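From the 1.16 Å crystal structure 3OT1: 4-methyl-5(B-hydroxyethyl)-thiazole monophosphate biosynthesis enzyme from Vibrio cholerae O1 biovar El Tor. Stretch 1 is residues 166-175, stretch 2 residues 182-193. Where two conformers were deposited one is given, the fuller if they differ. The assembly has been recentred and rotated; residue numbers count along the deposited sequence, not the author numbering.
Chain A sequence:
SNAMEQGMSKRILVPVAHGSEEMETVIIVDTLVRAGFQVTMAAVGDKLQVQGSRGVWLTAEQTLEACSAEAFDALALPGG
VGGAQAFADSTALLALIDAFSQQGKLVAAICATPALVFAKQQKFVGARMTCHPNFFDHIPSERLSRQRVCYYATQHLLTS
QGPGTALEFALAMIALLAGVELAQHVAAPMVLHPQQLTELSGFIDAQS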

# COMPACT_ATOMS: atom_id res chain seq x y z
N ALA A 166 7.00 -3.95 -1.52
CA ALA A 166 5.80 -4.74 -1.56
C ALA A 166 5.19 -4.82 -2.97
O ALA A 166 4.69 -5.86 -3.37
CB ALA A 166 4.77 -4.26 -0.53
N LEU A 167 5.20 -3.70 -3.69
CA LEU A 167 4.69 -3.71 -5.05
C LEU A 167 5.55 -4.62 -5.95
O LEU A 167 5.04 -5.43 -6.73
CB LEU A 167 4.65 -2.28 -5.55
CG LEU A 167 4.06 -2.04 -6.91
CD1 LEU A 167 2.76 -2.78 -7.07
CD2 LEU A 167 3.88 -0.53 -7.14
N GLU A 168 6.88 -4.49 -5.84
CA GLU A 168 7.80 -5.34 -6.58
C GLU A 168 7.54 -6.81 -6.27
O GLU A 168 7.54 -7.65 -7.16
CB GLU A 168 9.24 -4.99 -6.21
CG GLU A 168 9.68 -3.64 -6.70
CD GLU A 168 10.83 -3.10 -5.87
OE1 GLU A 168 11.96 -3.55 -6.06
OE2 GLU A 168 10.59 -2.23 -5.00
N PHE A 169 7.31 -7.12 -5.01
CA PHE A 169 7.04 -8.48 -4.53
C PHE A 169 5.74 -9.02 -5.12
O PHE A 169 5.69 -10.15 -5.62
CB PHE A 169 6.99 -8.40 -3.00
CG PHE A 169 6.42 -9.59 -2.27
CD1 PHE A 169 7.14 -10.77 -2.13
CD2 PHE A 169 5.22 -9.48 -1.60
CE1 PHE A 169 6.66 -11.78 -1.35
CE2 PHE A 169 4.73 -10.51 -0.84
CZ PHE A 169 5.45 -11.67 -0.72
N ALA A 170 4.65 -8.25 -5.01
CA ALA A 170 3.36 -8.69 -5.54
C ALA A 170 3.42 -8.90 -7.07
O ALA A 170 2.85 -9.87 -7.58
CB ALA A 170 2.27 -7.73 -5.15
N LEU A 171 4.10 -8.01 -7.77
CA LEU A 171 4.25 -8.16 -9.22
C LEU A 171 5.09 -9.39 -9.56
O LEU A 171 4.77 -10.08 -10.54
CB LEU A 171 4.84 -6.89 -9.81
CG LEU A 171 3.87 -5.69 -9.78
CD1 LEU A 171 4.64 -4.38 -9.99
CD2 LEU A 171 2.71 -5.84 -10.75
N ALA A 172 6.12 -9.68 -8.78
CA ALA A 172 6.90 -10.91 -8.98
C ALA A 172 6.04 -12.14 -8.76
O ALA A 172 6.17 -13.13 -9.48
CB ALA A 172 8.09 -10.93 -8.02
N MSE A 173 5.15 -12.10 -7.77
CA MSE A 173 4.21 -13.20 -7.57
C MSE A 173 3.37 -13.44 -8.82
O MSE A 173 3.19 -14.57 -9.25
CB MSE A 173 3.25 -12.92 -6.42
CG MSE A 173 3.79 -13.02 -5.02
SE MSE A 173 2.42 -12.82 -3.69
CE MSE A 173 1.68 -14.16 -4.22
N ILE A 174 2.85 -12.37 -9.40
CA ILE A 174 2.09 -12.50 -10.64
C ILE A 174 2.93 -13.11 -11.75
O ILE A 174 2.47 -14.00 -12.47
CB ILE A 174 1.51 -11.15 -11.09
CG1 ILE A 174 0.48 -10.62 -10.08
CG2 ILE A 174 0.84 -11.26 -12.47
CD1 ILE A 174 0.26 -9.10 -10.18
N ALA A 175 4.16 -12.62 -11.90
CA ALA A 175 5.04 -13.14 -12.94
C ALA A 175 5.24 -14.66 -12.77
O ALA A 175 5.18 -15.40 -13.76
CB ALA A 175 6.36 -12.41 -12.95
N LEU A 182 1.47 -10.87 -18.17
CA LEU A 182 0.42 -10.32 -17.33
C LEU A 182 1.02 -9.38 -16.28
O LEU A 182 0.48 -8.29 -16.03
CB LEU A 182 -0.36 -11.42 -16.65
CG LEU A 182 -1.51 -10.96 -15.75
CD1 LEU A 182 -2.54 -10.09 -16.48
CD2 LEU A 182 -2.16 -12.13 -15.08
N ALA A 183 2.12 -9.77 -15.64
CA ALA A 183 2.73 -8.91 -14.64
C ALA A 183 3.08 -7.54 -15.23
O ALA A 183 2.85 -6.52 -14.60
CB ALA A 183 3.96 -9.58 -14.03
N GLN A 184 3.62 -7.53 -16.45
CA GLN A 184 3.97 -6.26 -17.11
C GLN A 184 2.74 -5.42 -17.38
O GLN A 184 2.77 -4.19 -17.20
CB GLN A 184 4.69 -6.51 -18.43
CG GLN A 184 6.07 -7.10 -18.26
CD GLN A 184 6.65 -7.53 -19.61
OE1 GLN A 184 5.98 -8.19 -20.42
NE2 GLN A 184 7.89 -7.17 -19.86
N HIS A 185 1.65 -6.05 -17.81
CA HIS A 185 0.43 -5.32 -18.09
C HIS A 185 -0.16 -4.74 -16.82
O HIS A 185 -0.69 -3.63 -16.85
CB HIS A 185 -0.58 -6.21 -18.82
CG HIS A 185 -0.29 -6.39 -20.28
ND1 HIS A 185 -1.00 -5.74 -21.26
CD2 HIS A 185 0.66 -7.11 -20.92
CE1 HIS A 185 -0.53 -6.09 -22.45
NE2 HIS A 185 0.48 -6.92 -22.27
N VAL A 186 -0.08 -5.47 -15.70
CA VAL A 186 -0.58 -4.98 -14.43
C VAL A 186 0.32 -3.87 -13.88
O VAL A 186 -0.14 -2.89 -13.29
CB VAL A 186 -0.73 -6.16 -13.43
CG1 VAL A 186 -1.01 -5.66 -12.00
CG2 VAL A 186 -1.82 -7.10 -13.92
N ALA A 187 1.62 -4.01 -14.09
CA ALA A 187 2.57 -3.01 -13.59
C ALA A 187 2.47 -1.66 -14.27
O ALA A 187 2.69 -0.63 -13.64
CB ALA A 187 4.02 -3.54 -13.71
N ALA A 188 2.18 -1.63 -15.55
CA ALA A 188 2.30 -0.39 -16.31
C ALA A 188 1.48 0.76 -15.68
O ALA A 188 2.01 1.86 -15.46
CB ALA A 188 1.93 -0.63 -17.78
N PRO A 189 0.20 0.54 -15.34
CA PRO A 189 -0.59 1.63 -14.71
C PRO A 189 -0.23 2.03 -13.32
O PRO A 189 -0.81 2.96 -12.77
CB PRO A 189 -2.00 1.02 -14.62
CG PRO A 189 -2.00 -0.08 -15.52
CD PRO A 189 -0.64 -0.63 -15.63
N MSE A 190 0.72 1.38 -12.74
CA MSE A 190 0.88 1.63 -11.38
C MSE A 190 1.93 2.73 -11.12
O MSE A 190 2.07 3.14 -9.99
CB MSE A 190 1.07 0.29 -10.71
CG MSE A 190 -0.07 -0.65 -11.07
SE MSE A 190 0.12 -2.28 -10.12
CE MSE A 190 -0.40 -1.67 -8.37
N VAL A 191 2.60 3.23 -12.16
CA VAL A 191 3.58 4.34 -12.05
C VAL A 191 4.70 3.93 -11.09
O VAL A 191 5.12 4.67 -10.20
CB VAL A 191 2.95 5.73 -11.68
CG1 VAL A 191 3.89 6.84 -12.11
CG2 VAL A 191 1.58 5.90 -12.35
N LEU A 192 5.21 2.71 -11.31
CA LEU A 192 6.44 2.28 -10.66
C LEU A 192 7.57 3.23 -11.02
O LEU A 192 7.54 3.87 -12.06
CB LEU A 192 6.85 0.88 -11.14
CG LEU A 192 6.16 -0.33 -10.51
CD1 LEU A 192 4.70 -0.42 -10.85
CD2 LEU A 192 6.92 -1.59 -10.93
N HIS A 193 8.59 3.25 -10.17
CA HIS A 193 9.81 3.90 -10.52
C HIS A 193 10.35 3.12 -11.73
O HIS A 193 10.25 1.90 -11.79
CB HIS A 193 10.82 3.87 -9.36
CG HIS A 193 12.06 4.65 -9.64
ND1 HIS A 193 13.08 4.16 -10.43
CD2 HIS A 193 12.41 5.92 -9.31
CE1 HIS A 193 14.01 5.09 -10.56
NE2 HIS A 193 13.64 6.16 -9.88

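L171 lies at the centre of the contact. Its CA-to-CB bond points toward the second stretch, and its rotamer has chi1 m and chi2 t. CD1 of L171 packs 3.7 Å from CD2 of L192, and CD2 of L171 lies 3.9 Å from CG1 of V186 and 4.4 Å from SE of M190, a selenomethionine. Both methyls touch A187: its CB is 3.9 Å from CD1 of L171 and 4.0 Å from CD2 of L171. A branched leucine suits this place because it can fill a pocket lined by four residues.

One turn further along the helix, I174 also points toward the second stretch. Its CG2 lies 3.7 Å from CA of A183 and 4.0 Å from CG of L182, while CD1 reaches to 4.1 Å from CG1 of V186.

A183 is the point of closest backbone approach, with its CA 5.1 Å from CA of A175. Its small side chain fits this narrow gap. CB of A183 sits 3.9 Å from CB of A175 and 3.6 Å from the backbone O of L171. That oxygen already accepts a helical hydrogen bond from A175 N, at 2.9 Å.

The helices run roughly antiparallel, at 146°. Past the second helix, the backbones are further apart: CA of L192, in the loop, is 8.4 Å from CA of L167. Larger side chains bridge this distance. CD1 of L167 lies 3.6 Å from CE of M190, and CD2 lies 3.8 Å from CD1 of L192.

No hydrogen bond crosses between the stretches; the contact is apolar packing that buries 421 Å² in total. The polar side chains lie outside it. E168 points sideways, and its carboxylate oxygens are hydrogen-bonded elsewhere in the structure. Q184 points away. H193 does not reach the first stretch; its side chain caps the start of the following helix.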